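Putative efflux transporter (PDB 4L8J) probably serves as the periplasmic adaptor, or membrane-fusion, subunit of a bacterial efflux pump of the HlyD family. Local coordinates at residues Leu72-Ala75 / Ala76-Ala80; Ala84-Gln87 / Val88-Lys92; Lys114-Ser117 / Ala118-Ser122. All coordinates share one frame; numbering follows the deposited sequence.

Interaction 1 of 3, residues Leu72-Ala75 / Ala76-Ala80; sequences LQYA and ADKAA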
loop_
_atom_site.group_PDB
_atom_site.type_symbol
_atom_site.label_atom_id
_atom_site.label_comp_id
_atom_site.label_asym_id
_atom_site.label_seq_id
_atom_site.Cartn_x
_atom_site.Cartn_y
_atom_site.Cartn_z
ATOM N N LEU A 72 -81.538 19.211 18.488
ATOM C CA LEU A 72 -82.646 19.615 19.362
ATOM C C LEU A 72 -82.141 19.823 20.789
ATOM O O LEU A 72 -82.443 20.856 21.374
ATOM C CB LEU A 72 -83.793 18.597 19.338
ATOM C CG LEU A 72 -84.700 18.679 18.114
ATOM C CD1 LEU A 72 -85.171 17.301 17.681
ATOM C CD2 LEU A 72 -85.878 19.600 18.363
ATOM N N GLN A 73 -81.335 18.873 21.318
ATOM C CA GLN A 73 -80.733 18.975 22.643
ATOM C C GLN A 73 -79.791 20.182 22.718
ATOM O O GLN A 73 -79.845 20.916 23.691
ATOM C CB GLN A 73 -79.988 17.686 23.020
ATOM C CG GLN A 73 -79.635 17.593 24.509
ATOM C CD GLN A 73 -80.877 17.594 25.373
ATOM O OE1 GLN A 73 -81.732 16.704 25.286
ATOM N NE2 GLN A 73 -81.029 18.630 26.181
ATOM N N TYR A 74 -78.988 20.409 21.667
ATOM C CA TYR A 74 -78.050 21.527 21.559
ATOM C C TYR A 74 -78.787 22.881 21.740
ATOM O O TYR A 74 -78.389 23.659 22.611
ATOM C CB TYR A 74 -77.273 21.470 20.217
ATOM C CG TYR A 74 -76.342 22.643 19.989
ATOM C CD1 TYR A 74 -76.797 23.816 19.392
ATOM C CD2 TYR A 74 -75.005 22.581 20.369
ATOM C CE1 TYR A 74 -75.958 24.917 19.223
ATOM C CE2 TYR A 74 -74.147 23.661 20.171
ATOM C CZ TYR A 74 -74.630 24.831 19.607
ATOM O OH TYR A 74 -73.779 25.893 19.414
ATOM N N ALA A 75 -79.846 23.144 20.922
ATOM C CA ALA A 75 -80.637 24.374 20.956
ATOM C C ALA A 75 -81.332 24.593 22.315
ATOM O O ALA A 75 -81.506 25.746 22.723
ATOM C CB ALA A 75 -81.683 24.372 19.837
ATOM N N ALA A 76 -81.746 23.502 22.992
ATOM C CA ALA A 76 -82.370 23.563 24.317
ATOM C C ALA A 76 -81.308 23.854 25.384
ATOM O O ALA A 76 -81.537 24.662 26.279
ATOM C CB ALA A 76 -83.087 22.250 24.619
ATOM N N ASP A 77 -80.134 23.216 25.278
ATOM C CA ASP A 77 -79.037 23.430 26.222
ATOM C C ASP A 77 -78.448 24.834 26.021
ATOM O O ASP A 77 -78.080 25.479 27.002
ATOM C CB ASP A 77 -77.966 22.324 26.082
ATOM C CG ASP A 77 -78.409 20.952 26.580
ATOM O OD1 ASP A 77 -79.453 20.870 27.244
ATOM O OD2 ASP A 77 -77.657 19.979 26.381
ATOM N N LYS A 78 -78.424 25.323 24.767
ATOM C CA LYS A 78 -77.952 26.668 24.409
ATOM C C LYS A 78 -78.818 27.724 25.090
ATOM O O LYS A 78 -78.276 28.602 25.767
ATOM C CB LYS A 78 -77.943 26.884 22.880
ATOM C CG LYS A 78 -77.350 28.227 22.441
ATOM C CD LYS A 78 -77.240 28.325 20.919
ATOM C CE LYS A 78 -76.576 29.600 20.459
ATOM N NZ LYS A 78 -77.486 30.774 20.539
ATOM N N ALA A 79 -80.154 27.628 24.918
ATOM C CA ALA A 79 -81.121 28.538 25.529
ATOM C C ALA A 79 -80.998 28.495 27.075
ATOM O O ALA A 79 -80.853 29.552 27.687
ATOM C CB ALA A 79 -82.531 28.182 25.087
ATOM N N ALA A 80 -80.961 27.282 27.681
ATOM C CA ALA A 80 -80.820 27.113 29.137
ATOM C C ALA A 80 -79.514 27.744 29.654
ATOM O O ALA A 80 -79.529 28.378 30.702
ATOM C CB ALA A 80 -80.893 25.643 29.518
#
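Gln-73 and Asp-77 sit one turn apart on helix 68-95, where four successive i to i+4 backbone bonds join 72-75 to 76-80, among them Asp-77 N to Gln-73 O at 2.8 Å and Lys-78 N to Tyr-74 O at 2.7 Å. This helix is the first arm of the α-helical hairpin that projects from the barrel-sandwich domain of membrane-fusion proteins. The Gln-73/Asp-77 pair is tied again through its side chains: Gln-73 NE2 donates to Asp-77 OD1 over 2.9 Å. Gln-73 reaches it by folding at chi2 (62°), which turns its amide forward, toward the next turn. The bond is coplanar with the amide but meets the carboxylate from above its plane, the two flat groups being turned 41° apart. Gln-73 is long enough to span one turn and ends in an NH2 donor, while the short Asp-77 holds its acceptor near the backbone and packs on Ser-122 of helix 102-127. One residue on, Tyr-74 reaches toward helix 102-127, and Lys-78 runs beside it, brushing Tyr-119. Lys-78 carries its ammonium onward to a salt bridge with Glu-82, while its aliphatic part lies obliquely beside the Tyr-74 ring, CD standing 4.0 Å from CE1.

Interaction 2 of 3, residues Ala84-Gln87 / Val88-Lys92; sequences AAAQ and VERNK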
loop_
_atom_site.group_PDB
_atom_site.type_symbol
_atom_site.label_atom_id
_atom_site.label_comp_id
_atom_site.label_asym_id
_atom_site.label_seq_id
_atom_site.Cartn_x
_atom_site.Cartn_y
_atom_site.Cartn_z
ATOM N N ALA A 84 -79.272 30.998 32.173
ATOM C CA ALA A 84 -78.508 30.857 33.427
ATOM C C ALA A 84 -77.373 31.869 33.493
ATOM O O ALA A 84 -77.131 32.430 34.559
ATOM C CB ALA A 84 -77.960 29.448 33.573
ATOM N N ALA A 85 -76.700 32.133 32.357
ATOM C CA ALA A 85 -75.604 33.107 32.304
ATOM C C ALA A 85 -76.118 34.540 32.594
ATOM O O ALA A 85 -75.491 35.271 33.356
ATOM C CB ALA A 85 -74.905 33.043 30.937
ATOM N N ALA A 86 -77.264 34.920 32.000
ATOM C CA ALA A 86 -77.868 36.238 32.196
ATOM C C ALA A 86 -78.315 36.410 33.661
ATOM O O ALA A 86 -78.099 37.488 34.235
ATOM C CB ALA A 86 -79.042 36.422 31.252
ATOM N N GLN A 87 -78.924 35.334 34.250
ATOM C CA GLN A 87 -79.384 35.379 35.629
ATOM C C GLN A 87 -78.190 35.537 36.609
ATOM O O GLN A 87 -78.310 36.346 37.525
ATOM C CB GLN A 87 -80.267 34.168 35.992
ATOM C CG GLN A 87 -81.112 34.389 37.264
ATOM C CD GLN A 87 -82.097 35.529 37.092
ATOM O OE1 GLN A 87 -83.009 35.460 36.281
ATOM N NE2 GLN A 87 -81.874 36.641 37.773
ATOM N N VAL A 88 -77.024 34.865 36.388
ATOM C CA VAL A 88 -75.854 35.019 37.284
ATOM C C VAL A 88 -75.251 36.420 37.187
ATOM O O VAL A 88 -74.797 36.928 38.214
ATOM C CB VAL A 88 -74.730 33.947 37.120
ATOM C CG1 VAL A 88 -73.724 34.011 38.272
ATOM C CG2 VAL A 88 -75.316 32.567 37.084
ATOM N N GLU A 89 -75.211 37.033 35.974
ATOM C CA GLU A 89 -74.632 38.376 35.790
ATOM C C GLU A 89 -75.454 39.414 36.508
ATOM O O GLU A 89 -74.891 40.296 37.156
ATOM C CB GLU A 89 -74.466 38.742 34.302
ATOM C CG GLU A 89 -73.194 38.166 33.698
ATOM C CD GLU A 89 -71.910 38.346 34.493
ATOM O OE1 GLU A 89 -71.542 39.506 34.792
ATOM O OE2 GLU A 89 -71.267 37.319 34.812
ATOM N N ARG A 90 -76.776 39.244 36.474
ATOM C CA ARG A 90 -77.764 40.045 37.178
ATOM C C ARG A 90 -77.545 39.929 38.674
ATOM O O ARG A 90 -77.483 40.948 39.361
ATOM C CB ARG A 90 -79.165 39.537 36.827
ATOM C CG ARG A 90 -80.121 40.584 36.338
ATOM C CD ARG A 90 -81.384 39.903 35.862
ATOM N NE ARG A 90 -81.394 39.712 34.410
ATOM C CZ ARG A 90 -81.769 38.592 33.794
ATOM N NH1 ARG A 90 -82.173 37.539 34.500
ATOM N NH2 ARG A 90 -81.748 38.519 32.470
ATOM N N ASN A 91 -77.409 38.678 39.182
ATOM C CA ASN A 91 -77.205 38.405 40.614
ATOM C C ASN A 91 -75.851 38.904 41.098
ATOM O O ASN A 91 -75.760 39.294 42.260
ATOM C CB ASN A 91 -77.426 36.925 40.946
ATOM C CG ASN A 91 -78.891 36.566 40.786
ATOM O OD1 ASN A 91 -79.711 37.433 40.525
ATOM N ND2 ASN A 91 -79.267 35.296 40.914
ATOM N N LYS A 92 -74.829 38.968 40.217
ATOM C CA LYS A 92 -73.515 39.528 40.593
ATOM C C LYS A 92 -73.699 41.010 40.939
ATOM O O LYS A 92 -73.195 41.479 41.961
ATOM C CB LYS A 92 -72.478 39.365 39.470
ATOM C CG LYS A 92 -71.954 37.967 39.348
ATOM C CD LYS A 92 -70.865 37.852 38.303
ATOM C CE LYS A 92 -70.439 36.417 38.091
ATOM N NZ LYS A 92 -69.513 36.289 36.940
#
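Val-88 opens the second segment of this helical stretch, its N bonded to Ala-84 O at 3.0 Å. Its beta-branched side chain keeps close to the main chain: CG2, anti to the carbonyl carbon, lies 3.1 Å from Ala-84 O. Such a compact apolar residue, like the small Ala-85 before it, suits a place where two helices approach closely. Glu-89 follows, with its N bonded to Ala-85 O. Its chain bends at chi2 and leads away from the preceding turn, and OE2 forms a salt bridge with Lys-92 NZ at 2.9 Å, approached on the syn side of the carboxylate; opposite charges three residues apart thus pair on the exposed flank.

Arg-90 instead points back along the helix. Besides the bond from its N to Ala-86 O, its guanidinium folds over that same carbonyl oxygen, which lies 3.8 Å from the plane and over its centre. At the edge of the group, in its plane, Gln-87 OE1 comes within 2.9 Å of Arg-90 NH1, with the amide and guanidinium planes 66° apart; Gln-87 is modelled in two conformers and this is one of them, so the approach is tentative. NH2 meanwhile rests 3.6 Å from Ala-86 CB, a methyl small enough to let the flat group settle there. Asn-91 N closes the next turn on Gln-87 O, and the asparagine carboxamide lies beside that oxygen and sends ND2 across to Ser-108 OG.

That bond crosses to helix 102-127, the returning arm of the hairpin. Ala-85 and Val-88 pack on Tyr-112 there, and Asn-91 and Lys-92 on Tyr-105, which places this part of helix 68-95 against its partner far from the strands of the barrel-sandwich domain.

Interaction 3 of 3, residues Lys114-Ser117 / Ala118-Ser122; sequences KAKS and AYELS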
loop_
_atom_site.group_PDB
_atom_site.type_symbol
_atom_site.label_atom_id
_atom_site.label_comp_id
_atom_site.label_asym_id
_atom_site.label_seq_id
_atom_site.Cartn_x
_atom_site.Cartn_y
_atom_site.Cartn_z
ATOM N N LYS A 114 -74.101 23.915 36.026
ATOM C CA LYS A 114 -74.921 22.796 35.551
ATOM C C LYS A 114 -75.306 23.035 34.093
ATOM O O LYS A 114 -75.064 22.170 33.265
ATOM C CB LYS A 114 -76.177 22.622 36.441
ATOM C CG LYS A 114 -75.853 21.958 37.784
ATOM C CD LYS A 114 -76.852 22.327 38.897
ATOM C CE LYS A 114 -76.457 21.798 40.265
ATOM N NZ LYS A 114 -75.167 22.366 40.764
ATOM N N ALA A 115 -75.844 24.234 33.777
ATOM C CA ALA A 115 -76.236 24.641 32.426
ATOM C C ALA A 115 -75.025 24.667 31.478
ATOM O O ALA A 115 -75.131 24.198 30.353
ATOM C CB ALA A 115 -76.903 26.001 32.464
ATOM N N LYS A 116 -73.873 25.184 31.954
ATOM C CA LYS A 116 -72.617 25.248 31.209
ATOM C C LYS A 116 -72.140 23.840 30.835
ATOM O O LYS A 116 -71.824 23.604 29.671
ATOM C CB LYS A 116 -71.531 25.993 32.023
ATOM C CG LYS A 116 -70.247 26.223 31.243
ATOM C CD LYS A 116 -69.272 27.135 31.968
ATOM C CE LYS A 116 -68.174 27.599 31.048
ATOM N NZ LYS A 116 -68.699 28.403 29.906
ATOM N N SER A 117 -72.086 22.917 31.816
ATOM C CA SER A 117 -71.660 21.530 31.597
ATOM C C SER A 117 -72.575 20.804 30.579
ATOM O O SER A 117 -72.057 20.124 29.692
ATOM C CB SER A 117 -71.619 20.771 32.916
ATOM O OG SER A 117 -70.536 21.239 33.703
ATOM N N ALA A 118 -73.901 21.017 30.658
ATOM C CA ALA A 118 -74.886 20.439 29.734
ATOM C C ALA A 118 -74.666 20.965 28.310
ATOM O O ALA A 118 -74.671 20.171 27.363
ATOM C CB ALA A 118 -76.304 20.742 30.202
ATOM N N TYR A 119 -74.420 22.294 28.166
ATOM C CA TYR A 119 -74.169 22.931 26.862
ATOM C C TYR A 119 -72.799 22.483 26.269
ATOM O O TYR A 119 -72.697 22.309 25.054
ATOM C CB TYR A 119 -74.258 24.457 26.989
ATOM C CG TYR A 119 -74.189 25.249 25.693
ATOM C CD1 TYR A 119 -74.726 24.745 24.508
ATOM C CD2 TYR A 119 -73.664 26.536 25.672
ATOM C CE1 TYR A 119 -74.682 25.483 23.322
ATOM C CE2 TYR A 119 -73.651 27.295 24.505
ATOM C CZ TYR A 119 -74.149 26.763 23.329
ATOM O OH TYR A 119 -74.117 27.533 22.192
ATOM N N GLU A 120 -71.778 22.266 27.106
ATOM C CA GLU A 120 -70.471 21.800 26.632
ATOM C C GLU A 120 -70.585 20.395 26.032
ATOM O O GLU A 120 -70.001 20.128 24.987
ATOM C CB GLU A 120 -69.437 21.814 27.760
ATOM C CG GLU A 120 -68.986 23.213 28.146
ATOM C CD GLU A 120 -68.110 23.326 29.379
ATOM O OE1 GLU A 120 -68.158 22.425 30.249
ATOM O OE2 GLU A 120 -67.396 24.348 29.487
ATOM N N LEU A 121 -71.346 19.512 26.694
ATOM C CA LEU A 121 -71.589 18.138 26.255
ATOM C C LEU A 121 -72.361 18.137 24.925
ATOM O O LEU A 121 -71.960 17.407 24.020
ATOM C CB LEU A 121 -72.361 17.355 27.350
ATOM C CG LEU A 121 -72.838 15.937 26.987
ATOM C CD1 LEU A 121 -71.664 14.974 26.815
ATOM C CD2 LEU A 121 -73.793 15.413 28.041
ATOM N N SER A 122 -73.445 18.965 24.803
ATOM C CA SER A 122 -74.222 19.020 23.565
ATOM C C SER A 122 -73.395 19.652 22.419
ATOM O O SER A 122 -73.597 19.275 21.265
ATOM C CB SER A 122 -75.560 19.736 23.771
ATOM O OG SER A 122 -75.481 21.150 23.839
#
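Lys-116 and Glu-120, one turn apart on helix 102-127, cross at a slant, the carboxylate lying beside the lysine's methylenes instead of meeting its ammonium. Glu-120 OE2 stands 3.8 Å from Lys-116 CG and 3.7 Å from CE, whereas NZ is 4.3 Å away, too far for a salt bridge. The lysine is extended until chi4 (62°), where the end of the chain turns NZ away from the acid, to a weak hydrogen bond with a glycerol probably left from crystallisation. Opposite charges at this spacing are likely still to attract. The glutamate, CG anti to its own carbonyl carbon, lies back over the preceding turn, with CG 3.2 Å from Lys-116 O, the same oxygen that accepts Glu-120 N at 2.9 Å. Lys-116, whose long side chain also touches Tyr-81, suits a place between the hairpin partner and the helix surface. Putting an alanine in place of Lys-116 would probably strip the Glu-120 carboxylate of its aliphatic neighbour and nearby positive charge, leaving it freer to turn. Tyr-119 is directed elsewhere, its ring swung off the backbone toward the other arm of the hairpin. There it meets the rings of Tyr-74 and Tyr-81 on helix 68-95, while Ala-115 packs on Ala-84 and Ser-122 on Asp-77, joining the two antiparallel arms outside the strands of the barrel-sandwich domain.

Interactions 1 and 2 follow one another along helix 68-95, their centres 18 Å apart. Interaction 3 lies on the returning helix 102-127. Its centre is 9 Å from that of interaction 1 and 16 Å from that of interaction 2. Residues 114-122 touch both. Toward interaction 1 the join is partly polar: Tyr-74 OH and Tyr-119 OH are 3.2 Å apart, a probable hydrogen bond, and Lys-78 CG packs 3.3 Å from the same Tyr-119 OH. Toward interaction 2 it is a plain methyl contact, Ala-84 CB to Ala-115 CB at 3.8 Å. The three together trace one hairpin, the element by which adaptors of this family generally engage an outer-membrane channel.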